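Glucose dehydrogenase (Serratia sp. FS14, PDB 7CDY) belongs to the glucose/sorbosone dehydrogenase family, whose members fold as beta-propellers, and carries a bound calcium ion. Local coordinates at residues Phe113-Phe125 and Glu143-Gln157. Sequence-based numbering, arbitrary orientation.
Sequences FRQQPKLSVGNHF and ENNQRPTAQETDKLQ
Glu143 meets His124 side by side: OE1 accepts a hydrogen bond from His124 ND1 at 2.7 Å. OE1 lies in the imidazole plane, whereas ND1 arrives on the syn side but tilted out of the carboxylate plane; Asn145 N reaches OE1 from the opposite face. With Trp229 on OE2, these donors fix the carboxylate, which orients the ring through the ND1 bond.

Asn144, in the type I' turn Glu143-Gln146, is gripped from several directions. With its CG anti to the carbonyl carbon (chi1 -67°), the amide lies beside the main chain of Leu119 and Ser120. Its OD1 accepts from Leu119 N at 3.1 Å and, from the other face, from Gln157 NE2. Its ND2 is divided between Gln115 OE1 (3.0 Å) and His124 O, which also receives Asn144 N. The amides of Gln115 and Asn144 stand almost perpendicular (83°), and ND2 lies above the plane of the Gln115 carbonyl.

Further on, Gln146 CG packs on Leu119 CB, then Thr149 CG2 on Leu119 CD1. Leu156 sends its N to Gln116 O at 3.0 Å and its CD1 to Phe113 CE1 at 3.9 Å, while its O accepts from Gln115 NE2. Gln157, bent at chi2 (70°), brings NE2 to Pro117 O (2.7 Å), which lies in the Gln157 amide plane; its buried OE1 has no polar partner and lies 3.5 Å from Pro117 CD.

The contact thus joins the loop leaving strand 109-114 to the one between strands 137-140 and 160-163, linking adjacent propeller sheets. Hydrogen bonds run from Gln157 through Asn144 to Gln115, ending at backbone carbonyls. Two donors on OD1 and two acceptors on ND2 should limit flipping of the Asn144 amide; polar bonds, more than apolar packing, define this junction.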
ATOM      1  N   PHE A 113      -0.166   4.856 -15.769  1.00  9.90           N
ATOM      2  CA  PHE A 113      -0.678   3.495 -15.699  1.00  8.72           C
ATOM      3  C   PHE A 113      -2.112   3.543 -15.196  1.00 10.41           C
ATOM      4  O   PHE A 113      -2.414   4.272 -14.241  1.00 10.56           O
ATOM      5  CB  PHE A 113       0.167   2.623 -14.762  1.00 11.72           C
ATOM      6  CG  PHE A 113      -0.485   1.305 -14.434  1.00 10.36           C
ATOM      7  CD1 PHE A 113      -0.409   0.243 -15.325  1.00 11.98           C
ATOM      8  CD2 PHE A 113      -1.224   1.149 -13.264  1.00 11.47           C
ATOM      9  CE1 PHE A 113      -1.045  -0.962 -15.057  1.00 11.20           C
ATOM     10  CE2 PHE A 113      -1.857  -0.054 -12.989  1.00 12.18           C
ATOM     11  CZ  PHE A 113      -1.755  -1.109 -13.881  1.00 11.93           C
ATOM     12  N   ARG A 114      -2.970   2.723 -15.800  1.00  9.94           N
ATOM     13  CA  ARG A 114      -4.357   2.603 -15.379  1.00 12.09           C
ATOM     14  C   ARG A 114      -4.716   1.138 -15.258  1.00 10.44           C
ATOM     15  O   ARG A 114      -4.453   0.351 -16.173  1.00 12.44           O
ATOM     16  CB  ARG A 114      -5.301   3.194 -16.421  1.00 13.88           C
ATOM     17  CG  ARG A 114      -5.241   4.665 -16.535  1.00 18.35           C
ATOM     18  CD  ARG A 114      -6.394   5.163 -17.377  1.00 14.86           C
ATOM     19  NE  ARG A 114      -6.548   6.582 -17.146  1.00 17.10           N
ATOM     20  CZ  ARG A 114      -5.841   7.516 -17.766  1.00 17.11           C
ATOM     21  NH1 ARG A 114      -4.940   7.173 -18.686  1.00 19.54           N
ATOM     22  NH2 ARG A 114      -6.031   8.789 -17.474  1.00 19.36           N
ATOM     23  N   GLN A 115      -5.330   0.779 -14.143  1.00 10.68           N
ATOM     24  CA  GLN A 115      -5.980  -0.511 -14.042  1.00  9.68           C
ATOM     25  C   GLN A 115      -7.097  -0.590 -15.076  1.00 10.50           C
ATOM     26  O   GLN A 115      -7.938   0.313 -15.174  1.00 12.54           O
ATOM     27  CB  GLN A 115      -6.565  -0.620 -12.640  1.00  9.71           C
ATOM     28  CG  GLN A 115      -7.262  -1.927 -12.355  1.00 12.05           C
ATOM     29  CD  GLN A 115      -7.691  -2.050 -10.906  1.00 10.25           C
ATOM     30  OE1 GLN A 115      -8.297  -1.135 -10.331  1.00 10.76           O
ATOM     31  NE2 GLN A 115      -7.369  -3.181 -10.303  1.00 11.07           N
ATOM     32  N   GLN A 116      -7.115  -1.679 -15.844  1.00 10.95           N
ATOM     33  CA  GLN A 116      -8.165  -1.931 -16.808  1.00 11.57           C
ATOM     34  C   GLN A 116      -8.535  -3.405 -16.738  1.00 12.14           C
ATOM     35  O   GLN A 116      -7.658  -4.255 -16.533  1.00 13.09           O
ATOM     36  CB  GLN A 116      -7.707  -1.611 -18.233  1.00 13.71           C
ATOM     37  CG  GLN A 116      -7.419  -0.146 -18.476  1.00 15.21           C
ATOM     38  CD  GLN A 116      -8.665   0.723 -18.462  1.00 15.85           C
ATOM     39  OE1 GLN A 116      -9.780   0.248 -18.252  1.00 19.75           O
ATOM     40  NE2 GLN A 116      -8.477   2.014 -18.694  1.00 19.79           N
ATOM     41  N   PRO A 117      -9.820  -3.739 -16.891  1.00 11.43           N
ATOM     42  CA  PRO A 117     -10.937  -2.797 -16.989  1.00 14.43           C
ATOM     43  C   PRO A 117     -11.181  -2.101 -15.652  1.00 12.55           C
ATOM     44  O   PRO A 117     -10.589  -2.471 -14.638  1.00 14.60           O
ATOM     45  CB  PRO A 117     -12.124  -3.708 -17.340  1.00 15.67           C
ATOM     46  CG  PRO A 117     -11.749  -5.044 -16.760  1.00 15.57           C
ATOM     47  CD  PRO A 117     -10.264  -5.141 -16.956  1.00 12.17           C
ATOM     48  N   LYS A 118     -12.014  -1.071 -15.655  1.00 12.18           N
ATOM     49  CA  LYS A 118     -12.448  -0.435 -14.418  1.00 12.85           C
ATOM     50  C   LYS A 118     -13.706  -1.148 -13.934  1.00 13.44           C
ATOM     51  O   LYS A 118     -14.730  -1.138 -14.627  1.00 15.54           O
ATOM     52  CB  LYS A 118     -12.729   1.050 -14.657  1.00 12.13           C
ATOM     53  CG  LYS A 118     -11.506   1.900 -14.971  1.00 13.57           C
ATOM     54  CD  LYS A 118     -11.932   3.323 -15.333  1.00 13.14           C
ATOM     55  CE  LYS A 118     -10.747   4.225 -15.646  1.00 16.20           C
ATOM     56  NZ  LYS A 118     -10.015   4.593 -14.398  1.00 14.76           N
ATOM     57  N   LEU A 119     -13.636  -1.779 -12.751  1.00 11.77           N
ATOM     58  CA  LEU A 119     -14.756  -2.568 -12.259  1.00 12.63           C
ATOM     59  C   LEU A 119     -15.237  -2.184 -10.868  1.00 12.73           C
ATOM     60  O   LEU A 119     -16.189  -2.800 -10.376  1.00 15.45           O
ATOM     61  CB  LEU A 119     -14.406  -4.063 -12.251  1.00 13.30           C
ATOM     62  CG  LEU A 119     -14.060  -4.677 -13.612  1.00 13.54           C
ATOM     63  CD1 LEU A 119     -13.607  -6.122 -13.454  1.00 14.88           C
ATOM     64  CD2 LEU A 119     -15.241  -4.603 -14.572  1.00 16.35           C
ATOM     65  N   SER A 120     -14.614  -1.212 -10.212  1.00 11.16           N
ATOM     66  CA  SER A 120     -14.965  -0.895  -8.838  1.00 12.01           C
ATOM     67  C   SER A 120     -16.130   0.082  -8.754  1.00 11.04           C
ATOM     68  O   SER A 120     -16.270   0.986  -9.581  1.00 12.90           O
ATOM     69  CB  SER A 120     -13.767  -0.273  -8.113  1.00 11.21           C
ATOM     70  OG  SER A 120     -14.067  -0.038  -6.751  1.00 10.60           O
ATOM     71  N   VAL A 121     -16.948  -0.091  -7.715  1.00 13.28           N
ATOM     72  CA  VAL A 121     -17.928   0.906  -7.299  1.00 13.65           C
ATOM     73  C   VAL A 121     -17.601   1.451  -5.915  1.00 15.17           C
ATOM     74  O   VAL A 121     -18.475   1.992  -5.227  1.00 18.84           O
ATOM     75  CB  VAL A 121     -19.379   0.401  -7.404  1.00 16.41           C
ATOM     76  CG1 VAL A 121     -19.692   0.005  -8.840  1.00 19.72           C
ATOM     77  CG2 VAL A 121     -19.607  -0.765  -6.459  1.00 18.96           C
ATOM     78  N   GLY A 122     -16.349   1.318  -5.489  1.00 13.21           N
ATOM     79  CA  GLY A 122     -15.924   1.876  -4.223  1.00 13.07           C
ATOM     80  C   GLY A 122     -14.962   1.022  -3.420  1.00 12.49           C
ATOM     81  O   GLY A 122     -14.337   1.519  -2.481  1.00 14.04           O
ATOM     82  N   ASN A 123     -14.823  -0.253  -3.772  1.00 11.97           N
ATOM     83  CA  ASN A 123     -14.008  -1.168  -2.984  1.00 12.41           C
ATOM     84  C   ASN A 123     -12.830  -1.748  -3.771  1.00 10.32           C
ATOM     85  O   ASN A 123     -12.871  -1.871  -5.000  1.00 12.30           O
ATOM     86  CB  ASN A 123     -14.860  -2.313  -2.402  1.00 14.64           C
ATOM     87  CG  ASN A 123     -15.807  -1.832  -1.318  1.00 19.36           C
ATOM     88  OD1 ASN A 123     -15.378  -1.450  -0.227  1.00 26.70           O
ATOM     89  ND2 ASN A 123     -17.100  -1.834  -1.617  1.00 24.12           N
ATOM     90  N   HIS A 124     -11.769  -2.081  -3.033  1.00 11.64           N
ATOM     91  CA  HIS A 124     -10.662  -2.936  -3.492  1.00  8.91           C
ATOM     92  C   HIS A 124      -9.872  -2.316  -4.647  1.00  9.87           C
ATOM     93  O   HIS A 124      -9.710  -2.900  -5.725  1.00 10.14           O
ATOM     94  CB  HIS A 124     -11.123  -4.355  -3.827  1.00  9.72           C
ATOM     95  CG  HIS A 124     -11.647  -5.112  -2.647  1.00  9.40           C
ATOM     96  ND1 HIS A 124     -11.963  -6.449  -2.720  1.00 11.33           N
ATOM     97  CD2 HIS A 124     -11.889  -4.736  -1.368  1.00 11.48           C
ATOM     98  CE1 HIS A 124     -12.398  -6.867  -1.543  1.00 12.03           C
ATOM     99  NE2 HIS A 124     -12.361  -5.846  -0.703  1.00 12.67           N
ATOM    100  N   PHE A 125      -9.356  -1.113  -4.393  1.00  8.70           N
ATOM    101  CA  PHE A 125      -8.429  -0.473  -5.311  1.00  9.30           C
ATOM    102  C   PHE A 125      -6.993  -0.922  -5.090  1.00  8.82           C
ATOM    103  O   PHE A 125      -6.162  -0.765  -5.990  1.00 11.37           O
ATOM    104  CB  PHE A 125      -8.531   1.049  -5.153  1.00  8.86           C
ATOM    105  CG  PHE A 125      -9.857   1.610  -5.603  1.00  9.38           C
ATOM    106  CD1 PHE A 125     -10.113   1.772  -6.959  1.00 10.38           C
ATOM    107  CD2 PHE A 125     -10.862   1.940  -4.692  1.00  9.66           C
ATOM    108  CE1 PHE A 125     -11.324   2.268  -7.403  1.00 10.98           C
ATOM    109  CE2 PHE A 125     -12.090   2.429  -5.138  1.00 10.01           C
ATOM    110  CZ  PHE A 125     -12.313   2.603  -6.489  1.00 10.37           C
ATOM    111  N   GLU A 143      -8.805  -6.352  -6.561  1.00  8.94           N
ATOM    112  CA  GLU A 143      -9.658  -6.917  -7.646  1.00  7.88           C
ATOM    113  C   GLU A 143     -11.021  -6.206  -7.754  1.00 11.01           C
ATOM    114  O   GLU A 143     -11.886  -6.773  -8.371  1.00  9.05           O
ATOM    115  CB  GLU A 143      -9.802  -8.452  -7.596  1.00 10.45           C
ATOM    116  CG  GLU A 143      -9.933  -9.099  -6.223  1.00 11.37           C
ATOM    117  CD  GLU A 143     -11.115  -8.713  -5.343  1.00 22.11           C
ATOM    118  OE1 GLU A 143     -11.335  -7.534  -5.165  1.00 43.62           O
ATOM    119  OE2 GLU A 143     -11.737  -9.608  -4.795  1.00 36.84           O
ATOM    120  N   ASN A 144     -11.151  -4.994  -7.186  1.00  8.41           N
ATOM    121  CA  ASN A 144     -12.330  -4.151  -7.384  1.00  8.69           C
ATOM    122  C   ASN A 144     -13.608  -4.784  -6.834  1.00 11.95           C
ATOM    123  O   ASN A 144     -14.719  -4.341  -7.185  1.00 12.28           O
ATOM    124  CB  ASN A 144     -12.550  -3.782  -8.866  1.00  9.29           C
ATOM    125  CG  ASN A 144     -11.475  -2.854  -9.471  1.00 10.95           C
ATOM    126  OD1 ASN A 144     -11.525  -2.606 -10.676  1.00 11.61           O
ATOM    127  ND2 ASN A 144     -10.525  -2.359  -8.682  1.00 10.16           N
ATOM    128  N   ASN A 145     -13.477  -5.819  -6.000  1.00 10.47           N
ATOM    129  CA  ASN A 145     -14.589  -6.585  -5.440  1.00 11.03           C
ATOM    130  C   ASN A 145     -15.267  -7.490  -6.461  1.00 13.32           C
ATOM    131  O   ASN A 145     -16.422  -7.874  -6.275  1.00 15.36           O
ATOM    132  CB  ASN A 145     -15.611  -5.735  -4.659  1.00 12.68           C
ATOM    133  CG  ASN A 145     -16.313  -6.521  -3.574  1.00 16.61           C
ATOM    134  OD1 ASN A 145     -15.812  -7.547  -3.102  1.00 18.05           O
ATOM    135  ND2 ASN A 145     -17.490  -6.054  -3.186  1.00 18.07           N
ATOM    136  N   GLN A 146     -14.569  -7.847  -7.534  1.00 11.03           N
ATOM    137  CA  GLN A 146     -15.019  -8.870  -8.480  1.00 11.65           C
ATOM    138  C   GLN A 146     -14.059 -10.050  -8.317  1.00 12.13           C
ATOM    139  O   GLN A 146     -13.038 -10.141  -8.997  1.00 11.92           O
ATOM    140  CB  GLN A 146     -15.038  -8.320  -9.899  1.00 13.47           C
ATOM    141  CG  GLN A 146     -16.020  -7.162 -10.065  1.00 16.84           C
ATOM    142  CD  GLN A 146     -17.463  -7.601  -9.870  1.00 20.78           C
ATOM    143  OE1 GLN A 146     -17.836  -8.720 -10.228  1.00 30.14           O
ATOM    144  NE2 GLN A 146     -18.281  -6.725  -9.303  1.00 29.67           N
ATOM    145  N   ARG A 147     -14.396 -10.956  -7.401  1.00 12.21           N
ATOM    146  CA  ARG A 147     -13.427 -11.943  -6.914  1.00 10.34           C
ATOM    147  C   ARG A 147     -12.723 -12.742  -8.009  1.00 11.07           C
ATOM    148  O   ARG A 147     -11.485 -12.847  -7.962  1.00 11.23           O
ATOM    149  CB  ARG A 147     -14.064 -12.859  -5.855  1.00 11.82           C
ATOM    150  CG  ARG A 147     -14.582 -12.157  -4.592  1.00 12.16           C
ATOM    151  CD  ARG A 147     -15.128 -13.167  -3.563  1.00 13.14           C
ATOM    152  NE  ARG A 147     -16.161 -13.998  -4.170  1.00 14.13           N
ATOM    153  CZ  ARG A 147     -17.455 -13.700  -4.151  1.00 16.92           C
ATOM    154  NH1 ARG A 147     -18.320 -14.482  -4.777  1.00 20.30           N
ATOM    155  NH2 ARG A 147     -17.887 -12.623  -3.506  1.00 19.03           N
ATOM    156  N   PRO A 148     -13.419 -13.332  -8.991  1.00 11.96           N
ATOM    157  CA  PRO A 148     -12.716 -14.195  -9.956  1.00 12.27           C
ATOM    158  C   PRO A 148     -11.719 -13.464 -10.831  1.00 11.43           C
ATOM    159  O   PRO A 148     -10.829 -14.116 -11.395  1.00 12.25           O
ATOM    160  CB  PRO A 148     -13.852 -14.788 -10.808  1.00 14.02           C
ATOM    161  CG  PRO A 148     -15.096 -14.549 -10.041  1.00 16.43           C
ATOM    162  CD  PRO A 148     -14.871 -13.315  -9.229  1.00 12.84           C
ATOM    163  N   THR A 149     -11.828 -12.139 -10.961  1.00 11.22           N
ATOM    164  CA  THR A 149     -10.943 -11.433 -11.881  1.00 10.72           C
ATOM    165  C   THR A 149      -9.484 -11.460 -11.430  1.00 10.28           C
ATOM    166  O   THR A 149      -8.592 -11.269 -12.264  1.00 11.15           O
ATOM    167  CB  THR A 149     -11.415  -9.992 -12.125  1.00 11.65           C
ATOM    168  OG1 THR A 149     -11.342  -9.242 -10.900  1.00 12.06           O
ATOM    169  CG2 THR A 149     -12.839  -9.968 -12.669  1.00 13.45           C
ATOM    170  N   ALA A 150      -9.215 -11.740 -10.148  1.00  9.99           N
ATOM    171  CA  ALA A 150      -7.831 -11.839  -9.689  1.00 10.18           C
ATOM    172  C   ALA A 150      -7.084 -12.965 -10.393  1.00 10.32           C
ATOM    173  O   ALA A 150      -5.859 -12.900 -10.538  1.00 10.69           O
ATOM    174  CB  ALA A 150      -7.783 -12.032  -8.165  1.00  9.59           C
ATOM    175  N   GLN A 151      -7.802 -13.997 -10.846  1.00 10.16           N
ATOM    176  CA  GLN A 151      -7.215 -15.134 -11.542  1.00 10.70           C
ATOM    177  C   GLN A 151      -7.095 -14.908 -13.039  1.00 11.21           C
ATOM    178  O   GLN A 151      -6.417 -15.690 -13.711  1.00 13.76           O
ATOM    179  CB  GLN A 151      -8.073 -16.387 -11.316  1.00 10.03           C
ATOM    180  CG  GLN A 151      -8.045 -16.899  -9.883  1.00 10.48           C
ATOM    181  CD  GLN A 151      -6.681 -17.413  -9.505  1.00 11.36           C
ATOM    182  OE1 GLN A 151      -6.136 -18.294 -10.185  1.00 12.65           O
ATOM    183  NE2 GLN A 151      -6.091 -16.856  -8.446  1.00 10.69           N
ATOM    184  N   GLU A 152      -7.734 -13.879 -13.581  1.00 10.36           N
ATOM    185  CA  GLU A 152      -7.824 -13.714 -15.025  1.00 11.07           C
ATOM    186  C   GLU A 152      -6.592 -12.973 -15.529  1.00 12.77           C
ATOM    187  O   GLU A 152      -6.295 -11.858 -15.085  1.00 12.20           O
ATOM    188  CB  GLU A 152      -9.134 -13.020 -15.392  1.00 12.93           C
ATOM    189  CG  GLU A 152     -10.326 -13.890 -14.980  1.00 16.45           C
ATOM    190  CD  GLU A 152     -11.677 -13.229 -15.120  1.00 21.99           C
ATOM    191  OE1 GLU A 152     -11.817 -12.292 -15.922  1.00 26.85           O
ATOM    192  OE2 GLU A 152     -12.621 -13.671 -14.425  1.00 27.72           O
ATOM    193  N   THR A 153      -5.853 -13.605 -16.442  1.00 12.23           N
ATOM    194  CA  THR A 153      -4.565 -13.063 -16.854  1.00 13.13           C
ATOM    195  C   THR A 153      -4.692 -11.849 -17.761  1.00 11.58           C
ATOM    196  O   THR A 153      -3.705 -11.130 -17.940  1.00 13.95           O
ATOM    197  CB  THR A 153      -3.718 -14.135 -17.542  1.00 14.08           C
ATOM    198  OG1 THR A 153      -4.374 -14.572 -18.737  1.00 16.76           O
ATOM    199  CG2 THR A 153      -3.488 -15.322 -16.609  1.00 17.61           C
ATOM    200  N   ASP A 154      -5.870 -11.603 -18.329  1.00 11.76           N
ATOM    201  CA  ASP A 154      -6.090 -10.454 -19.196  1.00 13.66           C
ATOM    202  C   ASP A 154      -6.688  -9.257 -18.463  1.00 13.15           C
ATOM    203  O   ASP A 154      -7.048  -8.268 -19.105  1.00 15.24           O
ATOM    204  CB  ASP A 154      -6.949 -10.846 -20.404  1.00 16.64           C
ATOM    205  CG  ASP A 154      -8.316 -11.379 -20.013  1.00 21.75           C
ATOM    206  OD1 ASP A 154      -8.486 -11.865 -18.874  1.00 20.68           O
ATOM    207  OD2 ASP A 154      -9.228 -11.329 -20.868  1.00 31.12           O
ATOM    208  N   LYS A 155      -6.794  -9.320 -17.133  1.00 12.99           N
ATOM    209  CA  LYS A 155      -7.385  -8.252 -16.336  1.00 12.73           C
ATOM    210  C   LYS A 155      -6.404  -7.801 -15.264  1.00 10.73           C
ATOM    211  O   LYS A 155      -5.702  -8.620 -14.671  1.00 13.17           O
ATOM    212  CB  LYS A 155      -8.705  -8.714 -15.713  1.00 15.06           C
ATOM    213  CG  LYS A 155      -9.768  -8.922 -16.793  1.00 18.13           C
ATOM    214  CD  LYS A 155     -11.131  -9.255 -16.257  1.00 21.88           C
ATOM    215  CE  LYS A 155     -12.075  -9.555 -17.419  1.00 27.46           C
ATOM    216  NZ  LYS A 155     -13.233 -10.374 -16.988  1.00 31.51           N
ATOM    217  N   LEU A 156      -6.359  -6.492 -15.008  1.00 10.66           N
ATOM    218  CA  LEU A 156      -5.423  -5.935 -14.038  1.00 10.34           C
ATOM    219  C   LEU A 156      -5.973  -5.913 -12.609  1.00 11.89           C
ATOM    220  O   LEU A 156      -5.390  -5.274 -11.726  1.00 14.80           O
ATOM    221  CB  LEU A 156      -4.923  -4.570 -14.511  1.00  9.80           C
ATOM    222  CG  LEU A 156      -4.022  -4.702 -15.738  1.00  9.13           C
ATOM    223  CD1 LEU A 156      -3.841  -3.356 -16.408  1.00 14.00           C
ATOM    224  CD2 LEU A 156      -2.671  -5.301 -15.374  1.00 12.59           C
ATOM    225  N   GLN A 157      -7.042  -6.648 -12.354  1.00 11.29           N
ATOM    226  CA  GLN A 157      -7.578  -6.820 -11.014  1.00 10.24           C
ATOM    227  C   GLN A 157      -6.763  -7.844 -10.240  1.00  9.37           C
ATOM    228  O   GLN A 157      -6.432  -8.915 -10.759  1.00 10.30           O
ATOM    229  CB  GLN A 157      -9.006  -7.352 -11.126  1.00 11.35           C
ATOM    230  CG  GLN A 157     -10.065  -6.283 -11.291  1.00 15.45           C
ATOM    231  CD  GLN A 157      -9.998  -5.615 -12.644  1.00 15.74           C
ATOM    232  OE1 GLN A 157      -9.677  -6.256 -13.663  1.00 15.35           O
ATOM    233  NE2 GLN A 157     -10.289  -4.319 -12.670  1.00 13.23           N
TER
HETATM  234  O   HOH W   1      -6.917  -5.544 -19.022  1.00 21.43           O
HETATM  235  O   HOH W   2     -17.386  -4.409  -8.370  1.00 28.34           O
HETATM  236  O   HOH W   3     -16.285  -2.115  -5.703  1.00 13.71           O
HETATM  237  O   HOH W   4     -18.246  -3.440  -4.420  1.00 25.49           O